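Local coordinates for protein aldehyde dehydrogenase (Staphylococcus aureus, PDB 6K10) that oxidises the aldehyde 4,4'-diaponeurosporen-4-al to 4,4'-diaponeurosporenoic acid in the biosynthesis of the carotenoid staphyloxanthin, probably with NAD+ as electron acceptor, at residues R155-L160 with I170-G175; L183-F188 with A207-V212; Y374-D379 with A396-L401. The protein carries 1 engineered substitution. All coordinates share one frame; numbering follows the deposited sequence.

Contact 1: R155-L160 with I170-G175; sequences RVIKRL and IEVIEG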
# COMPACT_ATOMS: atom_id res chain seq x y z
N ARG A 155 17.41 20.25 15.49
CA ARG A 155 18.31 21.26 14.94
C ARG A 155 19.53 20.62 14.29
O ARG A 155 20.00 21.09 13.24
CB ARG A 155 18.75 22.23 16.03
CG ARG A 155 19.67 23.35 15.54
CD ARG A 155 19.15 24.00 14.26
NE ARG A 155 17.85 24.65 14.45
CZ ARG A 155 17.65 25.75 15.18
NH1 ARG A 155 16.42 26.24 15.26
NH2 ARG A 155 18.66 26.33 15.81
N VAL A 156 20.11 19.61 14.94
CA VAL A 156 21.24 18.91 14.35
C VAL A 156 20.84 18.31 13.01
O VAL A 156 21.61 18.34 12.04
CB VAL A 156 21.77 17.84 15.32
CG1 VAL A 156 22.74 16.92 14.61
CG2 VAL A 156 22.44 18.51 16.51
N ILE A 157 19.62 17.77 12.93
CA ILE A 157 19.11 17.22 11.68
C ILE A 157 18.98 18.32 10.63
O ILE A 157 19.38 18.15 9.47
CB ILE A 157 17.77 16.50 11.92
CG1 ILE A 157 18.00 15.21 12.71
CG2 ILE A 157 17.07 16.21 10.60
CD1 ILE A 157 16.73 14.44 13.00
N LYS A 158 18.43 19.47 11.03
CA LYS A 158 18.27 20.58 10.09
C LYS A 158 19.62 21.10 9.61
O LYS A 158 19.81 21.35 8.41
CB LYS A 158 17.47 21.71 10.74
CG LYS A 158 17.45 22.99 9.93
CD LYS A 158 16.04 23.53 9.80
CE LYS A 158 16.01 24.75 8.90
NZ LYS A 158 15.69 24.38 7.50
N ARG A 159 20.57 21.27 10.53
CA ARG A 159 21.92 21.71 10.16
C ARG A 159 22.54 20.74 9.16
O ARG A 159 23.02 21.14 8.10
CB ARG A 159 22.80 21.82 11.40
CG ARG A 159 22.56 23.05 12.26
CD ARG A 159 23.77 23.33 13.14
NE ARG A 159 23.66 22.73 14.46
CZ ARG A 159 24.51 21.85 14.97
NH1 ARG A 159 24.32 21.36 16.18
NH2 ARG A 159 25.55 21.44 14.25
N LEU A 160 22.54 19.45 9.51
CA LEU A 160 23.12 18.42 8.65
C LEU A 160 22.53 18.48 7.25
O LEU A 160 23.27 18.49 6.25
CB LEU A 160 22.86 17.05 9.30
CG LEU A 160 23.51 15.81 8.69
CD1 LEU A 160 22.72 15.22 7.52
CD2 LEU A 160 24.85 16.28 8.25
N ILE A 170 16.04 18.27 -0.46
CA ILE A 170 15.65 17.81 0.87
C ILE A 170 15.67 19.01 1.80
O ILE A 170 16.66 19.75 1.85
CB ILE A 170 16.58 16.70 1.40
CG1 ILE A 170 16.59 15.50 0.46
CG2 ILE A 170 16.15 16.27 2.79
CD1 ILE A 170 17.67 14.49 0.78
N GLU A 171 14.58 19.21 2.53
CA GLU A 171 14.45 20.34 3.44
C GLU A 171 13.86 19.86 4.76
O GLU A 171 13.07 18.91 4.79
CB GLU A 171 13.57 21.45 2.84
CG GLU A 171 13.25 22.63 3.76
CD GLU A 171 14.48 23.41 4.19
OE1 GLU A 171 14.65 24.56 3.73
OE2 GLU A 171 15.27 22.90 5.02
N VAL A 172 14.26 20.51 5.85
CA VAL A 172 13.78 20.20 7.19
C VAL A 172 12.97 21.38 7.70
O VAL A 172 13.43 22.53 7.66
CB VAL A 172 14.95 19.89 8.15
CG1 VAL A 172 14.43 19.73 9.56
CG2 VAL A 172 15.69 18.65 7.69
N ILE A 173 11.76 21.10 8.18
CA ILE A 173 10.85 22.11 8.71
C ILE A 173 10.71 21.87 10.21
O ILE A 173 10.12 20.87 10.63
CB ILE A 173 9.48 22.06 8.02
CG1 ILE A 173 9.64 22.19 6.51
CG2 ILE A 173 8.57 23.14 8.58
CD1 ILE A 173 10.04 23.57 6.07
N GLU A 174 11.21 22.80 11.01
CA GLU A 174 11.07 22.74 12.46
C GLU A 174 9.74 23.35 12.89
O GLU A 174 9.25 24.31 12.29
CB GLU A 174 12.21 23.46 13.16
CG GLU A 174 13.53 22.70 13.16
CD GLU A 174 14.70 23.60 13.48
OE1 GLU A 174 14.56 24.84 13.35
OE2 GLU A 174 15.77 23.08 13.87
N GLY A 175 9.16 22.78 13.94
CA GLY A 175 7.93 23.31 14.48
C GLY A 175 7.13 22.24 15.19
O GLY A 175 7.60 21.12 15.39
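Val172 and the base of Lys158 make the tight part of the interface between helix 151-164 and strand 170-172. CG1 of Val172, anti to the backbone N, lies 3.8 Å from CB of Lys158, while CG2 turns to the other side and meets CG2 of Ile157 at 4.0 Å. The branch thus straddles the helix backbone at Lys158, and Ile157 carries the apolar layer on to Val128 and Phe129 of helix 126-138. Helix and strand run nearly antiparallel, at 150°, as befits the second half of a right-handed beta-alpha-beta crossover: strand 141-145 leads into the helix, which returns the chain to strand 170-172 in the sheet of a Rossmann-type domain. Above Val172 the contact turns polar. The Lys158 chain, bent at chi2 and chi4, runs past Val172 to its backbone, where NZ meets the carbonyl O at 2.9 Å. NZ also forms a salt bridge with OE2 of Glu171, though its strongest partner is Asn162 OD1 in the same helix. The same OE2 takes the N-H of Val172 on its anti lone pair; together with Asn162 ND2 and Lys158 NZ, this holds the carboxylate in place. Toward solvent lies the looser rim, where the exposed Arg155 grips Glu174 side-on. Its NE gives a 2.7 Å bond to the syn lone pair of Glu174 OE2, whereas NH1 meets OE1 from above the carboxylate plane, the two flat groups being turned 39° apart.

Contact 2: L183-F188 with A207-V212; sequences LIHLPF and ASENLV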
# COMPACT_ATOMS: atom_id res chain seq x y z
N LEU A 183 1.73 21.29 6.52
CA LEU A 183 2.34 20.37 5.57
C LEU A 183 1.34 19.33 5.07
O LEU A 183 1.32 19.02 3.87
CB LEU A 183 3.55 19.69 6.21
CG LEU A 183 4.78 20.59 6.37
CD1 LEU A 183 5.73 20.03 7.41
CD2 LEU A 183 5.48 20.72 5.03
N ILE A 184 0.51 18.78 5.96
CA ILE A 184 -0.37 17.68 5.57
C ILE A 184 -1.53 18.12 4.69
O ILE A 184 -2.18 17.27 4.08
CB ILE A 184 -0.92 16.94 6.81
CG1 ILE A 184 -1.67 17.90 7.73
CG2 ILE A 184 0.21 16.25 7.55
CD1 ILE A 184 -2.23 17.23 8.97
N HIS A 185 -1.80 19.42 4.60
CA HIS A 185 -2.83 19.93 3.71
C HIS A 185 -2.29 20.29 2.33
O HIS A 185 -3.07 20.68 1.46
CB HIS A 185 -3.52 21.15 4.33
CG HIS A 185 -4.39 20.83 5.50
ND1 HIS A 185 -5.43 19.92 5.41
CD2 HIS A 185 -4.38 21.27 6.77
CE1 HIS A 185 -6.02 19.83 6.59
NE2 HIS A 185 -5.41 20.64 7.43
N LEU A 186 -0.98 20.16 2.12
CA LEU A 186 -0.37 20.38 0.82
C LEU A 186 -0.41 19.10 -0.01
O LEU A 186 -0.29 18.00 0.54
CB LEU A 186 1.07 20.86 0.98
CG LEU A 186 1.23 22.23 1.63
CD1 LEU A 186 2.70 22.57 1.84
CD2 LEU A 186 0.54 23.29 0.79
N PRO A 187 -0.57 19.20 -1.35
CA PRO A 187 -0.72 18.00 -2.19
C PRO A 187 0.61 17.29 -2.44
O PRO A 187 1.08 17.17 -3.58
CB PRO A 187 -1.33 18.57 -3.47
CG PRO A 187 -0.74 19.94 -3.57
CD PRO A 187 -0.64 20.44 -2.15
N PHE A 188 1.22 16.81 -1.36
CA PHE A 188 2.38 15.94 -1.48
C PHE A 188 2.02 14.70 -2.31
O PHE A 188 0.85 14.30 -2.39
CB PHE A 188 2.88 15.50 -0.11
CG PHE A 188 3.72 16.53 0.60
CD1 PHE A 188 5.09 16.59 0.38
CD2 PHE A 188 3.15 17.42 1.49
CE1 PHE A 188 5.87 17.53 1.04
CE2 PHE A 188 3.92 18.36 2.15
CZ PHE A 188 5.28 18.41 1.92
N ALA A 207 -4.62 13.97 4.32
CA ALA A 207 -4.14 13.38 3.07
C ALA A 207 -5.30 12.88 2.21
O ALA A 207 -5.25 12.97 0.98
CB ALA A 207 -3.17 12.24 3.37
N SER A 208 -6.35 12.36 2.85
CA SER A 208 -7.46 11.79 2.09
C SER A 208 -8.15 12.85 1.25
O SER A 208 -8.61 12.56 0.13
CB SER A 208 -8.45 11.11 3.04
OG SER A 208 -9.23 12.07 3.73
N GLU A 209 -8.23 14.07 1.76
CA GLU A 209 -8.82 15.18 1.02
C GLU A 209 -8.13 15.40 -0.32
O GLU A 209 -8.78 15.80 -1.30
CB GLU A 209 -8.74 16.44 1.88
CG GLU A 209 -9.26 17.71 1.24
CD GLU A 209 -9.48 18.79 2.27
OE1 GLU A 209 -8.96 18.65 3.40
OE2 GLU A 209 -10.16 19.79 1.96
N ASN A 210 -6.83 15.14 -0.39
CA ASN A 210 -6.03 15.39 -1.59
C ASN A 210 -5.68 14.11 -2.34
O ASN A 210 -4.81 14.14 -3.22
CB ASN A 210 -4.75 16.14 -1.21
CG ASN A 210 -5.03 17.55 -0.72
OD1 ASN A 210 -5.89 18.25 -1.25
ND2 ASN A 210 -4.31 17.97 0.31
N LEU A 211 -6.34 12.99 -2.02
CA LEU A 211 -6.06 11.70 -2.65
C LEU A 211 -4.58 11.32 -2.54
O LEU A 211 -3.99 10.78 -3.47
CB LEU A 211 -6.51 11.69 -4.12
CG LEU A 211 -8.01 11.80 -4.39
CD1 LEU A 211 -8.29 11.85 -5.89
CD2 LEU A 211 -8.75 10.64 -3.74
N VAL A 212 -3.99 11.62 -1.39
CA VAL A 212 -2.55 11.41 -1.18
C VAL A 212 -2.37 10.03 -0.51
O VAL A 212 -2.99 9.79 0.53
CB VAL A 212 -1.95 12.52 -0.31
CG1 VAL A 212 -0.52 12.17 0.06
CG2 VAL A 212 -1.99 13.84 -1.05
O HOH W 1 -6.11 18.23 3.35
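A Schellman motif closes helix 197-209, and its turn packs beside the chain that leaves helix 177-184. Leu211, with positive phi, is the C-prime residue: Val212 N bonds back to Ala207 O and Leu211 N to Ser208 O. Ala207 O also receives Asn210 N. Beyond the turn, Val212 O accepts a hydrogen bond from Tyr204 OH of the second subunit, placing the helix end at the dimer interface. The turn directs Asn210 and Val212 at the other segment. Asn210 CG stands anti to its carbonyl carbon (chi1 -67°), which carries ND2 to the carbonyl O of His185 at 3.2 Å; the bond is weak, bent to 136° at the hydrogen. Further along, the two methyls of Val212 sit astride the carbonyl O of Phe188, CG2 at 3.2 Å and CG1 at 3.5 Å. Between these two points Pro187 centres an inverse gamma turn, in which Phe188 N bonds to Leu186 O and the chain swings round toward strand 190-194. At the outer edge a water in the plane of the His185 ring lies 2.7 Å from ND1 and donates to Glu209 OE1 at 2.9 Å, bridging the two side chains. Inward, Ile184 packs on Ile202, Val203 and Ala206 of helix 197-209, and the Phe188 ring meets Phe15 of helix 10-23 and rests on Thr114 and Leu116 of strand 104-118.

Contact 3: Y374-D379 with A396-L401; sequences YLFSED and AINDTL. With EDO (1,2-ethanediol), chain B.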
# COMPACT_ATOMS: atom_id res chain seq x y z
N TYR A 374 4.63 -10.50 21.30
CA TYR A 374 5.69 -11.43 21.66
C TYR A 374 5.10 -12.60 22.43
O TYR A 374 4.19 -12.43 23.25
CB TYR A 374 6.77 -10.73 22.48
CG TYR A 374 7.26 -9.45 21.83
CD1 TYR A 374 8.08 -9.49 20.72
CD2 TYR A 374 6.87 -8.21 22.32
CE1 TYR A 374 8.52 -8.32 20.11
CE2 TYR A 374 7.31 -7.04 21.72
CZ TYR A 374 8.13 -7.10 20.62
OH TYR A 374 8.56 -5.94 20.03
N LEU A 375 5.62 -13.79 22.15
CA LEU A 375 5.24 -15.01 22.86
C LEU A 375 6.50 -15.72 23.33
O LEU A 375 7.40 -15.97 22.53
CB LEU A 375 4.41 -15.94 21.98
CG LEU A 375 4.23 -17.35 22.55
CD1 LEU A 375 3.38 -17.32 23.81
CD2 LEU A 375 3.63 -18.28 21.51
N PHE A 376 6.55 -16.03 24.62
CA PHE A 376 7.62 -16.84 25.18
C PHE A 376 7.04 -18.20 25.54
O PHE A 376 6.15 -18.30 26.39
CB PHE A 376 8.26 -16.16 26.40
CG PHE A 376 9.16 -15.02 26.03
CD1 PHE A 376 8.65 -13.75 25.86
CD2 PHE A 376 10.51 -15.23 25.79
CE1 PHE A 376 9.47 -12.69 25.49
CE2 PHE A 376 11.33 -14.18 25.43
CZ PHE A 376 10.81 -12.91 25.28
N SER A 377 7.54 -19.23 24.86
CA SER A 377 7.00 -20.57 24.96
C SER A 377 7.99 -21.54 24.36
O SER A 377 8.72 -21.20 23.42
CB SER A 377 5.64 -20.68 24.24
OG SER A 377 5.13 -22.01 24.29
N GLU A 378 8.02 -22.75 24.91
CA GLU A 378 8.73 -23.87 24.31
C GLU A 378 7.77 -24.83 23.63
O GLU A 378 8.18 -25.90 23.15
CB GLU A 378 9.56 -24.59 25.37
CG GLU A 378 10.58 -23.69 26.06
CD GLU A 378 11.58 -23.11 25.09
OE1 GLU A 378 11.94 -23.82 24.13
OE2 GLU A 378 12.01 -21.96 25.29
N ASP A 379 6.49 -24.47 23.56
CA ASP A 379 5.43 -25.31 23.01
C ASP A 379 5.18 -24.87 21.57
O ASP A 379 4.56 -23.83 21.33
CB ASP A 379 4.18 -25.21 23.88
CG ASP A 379 2.99 -25.96 23.32
OD1 ASP A 379 3.11 -26.64 22.28
OD2 ASP A 379 1.91 -25.87 23.93
N ALA A 396 7.79 -11.59 17.60
CA ALA A 396 8.90 -12.47 17.90
C ALA A 396 8.43 -13.60 18.80
O ALA A 396 7.60 -13.40 19.68
CB ALA A 396 10.05 -11.71 18.57
N ILE A 397 8.98 -14.79 18.55
CA ILE A 397 8.83 -15.93 19.44
C ILE A 397 10.13 -16.06 20.23
O ILE A 397 11.21 -16.20 19.64
CB ILE A 397 8.52 -17.22 18.67
CG1 ILE A 397 7.35 -17.02 17.71
CG2 ILE A 397 8.23 -18.37 19.63
CD1 ILE A 397 6.14 -16.35 18.33
N ASN A 398 10.02 -15.98 21.56
CA ASN A 398 11.17 -16.09 22.46
C ASN A 398 12.18 -14.97 22.25
O ASN A 398 13.39 -15.17 22.39
CB ASN A 398 11.83 -17.47 22.35
CG ASN A 398 10.99 -18.57 22.97
OD1 ASN A 398 10.19 -18.32 23.87
ND2 ASN A 398 11.18 -19.80 22.50
N ASP A 399 11.68 -13.78 21.93
CA ASP A 399 12.51 -12.57 21.87
C ASP A 399 11.57 -11.37 21.88
O ASP A 399 10.35 -11.51 21.80
CB ASP A 399 13.40 -12.56 20.62
CG ASP A 399 14.68 -11.77 20.82
OD1 ASP A 399 14.88 -11.21 21.92
OD2 ASP A 399 15.49 -11.70 19.87
N THR A 400 12.16 -10.18 22.01
CA THR A 400 11.42 -8.94 21.81
C THR A 400 12.28 -7.97 21.01
O THR A 400 13.51 -8.03 21.04
CB THR A 400 10.98 -8.27 23.13
OG1 THR A 400 12.12 -7.69 23.79
CG2 THR A 400 10.29 -9.26 24.07
N LEU A 401 11.60 -7.09 20.27
CA LEU A 401 12.18 -5.93 19.59
C LEU A 401 13.02 -6.28 18.36
O LEU A 401 12.98 -5.55 17.37
CB LEU A 401 13.01 -5.11 20.58
CG LEU A 401 13.82 -3.92 20.05
CD1 LEU A 401 12.90 -2.77 19.65
CD2 LEU A 401 14.81 -3.45 21.10
C1 EDO B . 14.01 -22.66 22.27
O1 EDO B . 13.03 -21.63 22.15
C2 EDO B . 13.64 -23.84 21.38
O2 EDO B . 14.80 -24.27 20.68
O HOH W 2 10.65 -19.95 26.16
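Tyr374 and Asn398 bury the most surface here, with Phe376 third. Chi1 of -50° lays the Tyr374 ring against the loop that follows the neighbouring strand, where Thr400 CB sits over its centre in a CH-pi contact, 3.8 Å from the centroid, while Ala396 CB meets the ring edge. The phenol OH is held by Val252 O. Leu375 N to Ala396 O, at 3.2 Å, and Asn398 N to Leu375 O, at 2.8 Å, set the register. Asn398 then leaves the strand with positive phi, and its amide continues the pairing: OD1 takes Ser377 N on a lone pair at 3.0 Å, and ND2 donates to Ser377 O from above that carbonyl's plane. Phe376 covers this turn, one ring face over Asn398 N and its edge against Thr400 CG2. At the rim sits a 1,2-ethanediol, probably from the crystallisation liquor, and a water joins Asn398 OD1 to Glu378 OE2, which also bonds Thr442 of the second subunit. Ala396 and Ile397 pair in parallel with a strand of that subunit. The side chain of Leu401 is about 8 Å from that of Ser251, the engineered residue at a predicted catalytic position. The arrangement is a parallel beta-alpha-beta unit, strand 372-376, helix 380-389 and strand 394-397.

How the contacts relate
The three contacts follow one another along the chain without overlap. Contacts 1 and 2 are neighbours: strand 170-172 leads directly into helix 177-184, their centres are about 22 Å apart, and their nearest atoms about 4 Å apart without touching. Both belong to the helices and strands built round the sheet that includes strands 104-118, 141-145 and 190-194. Contact 3 lies on the opposite side of the chain's centre, its centre about 39 Å from those of the other two, in the second sheet. Contacts 1 and 3 belong to beta-alpha-beta units of separate sheets, one showing helix on strand, the other strand beside strand. Contacts 2 and 3 both reach the second subunit, which is thus met from the regions of both sheets.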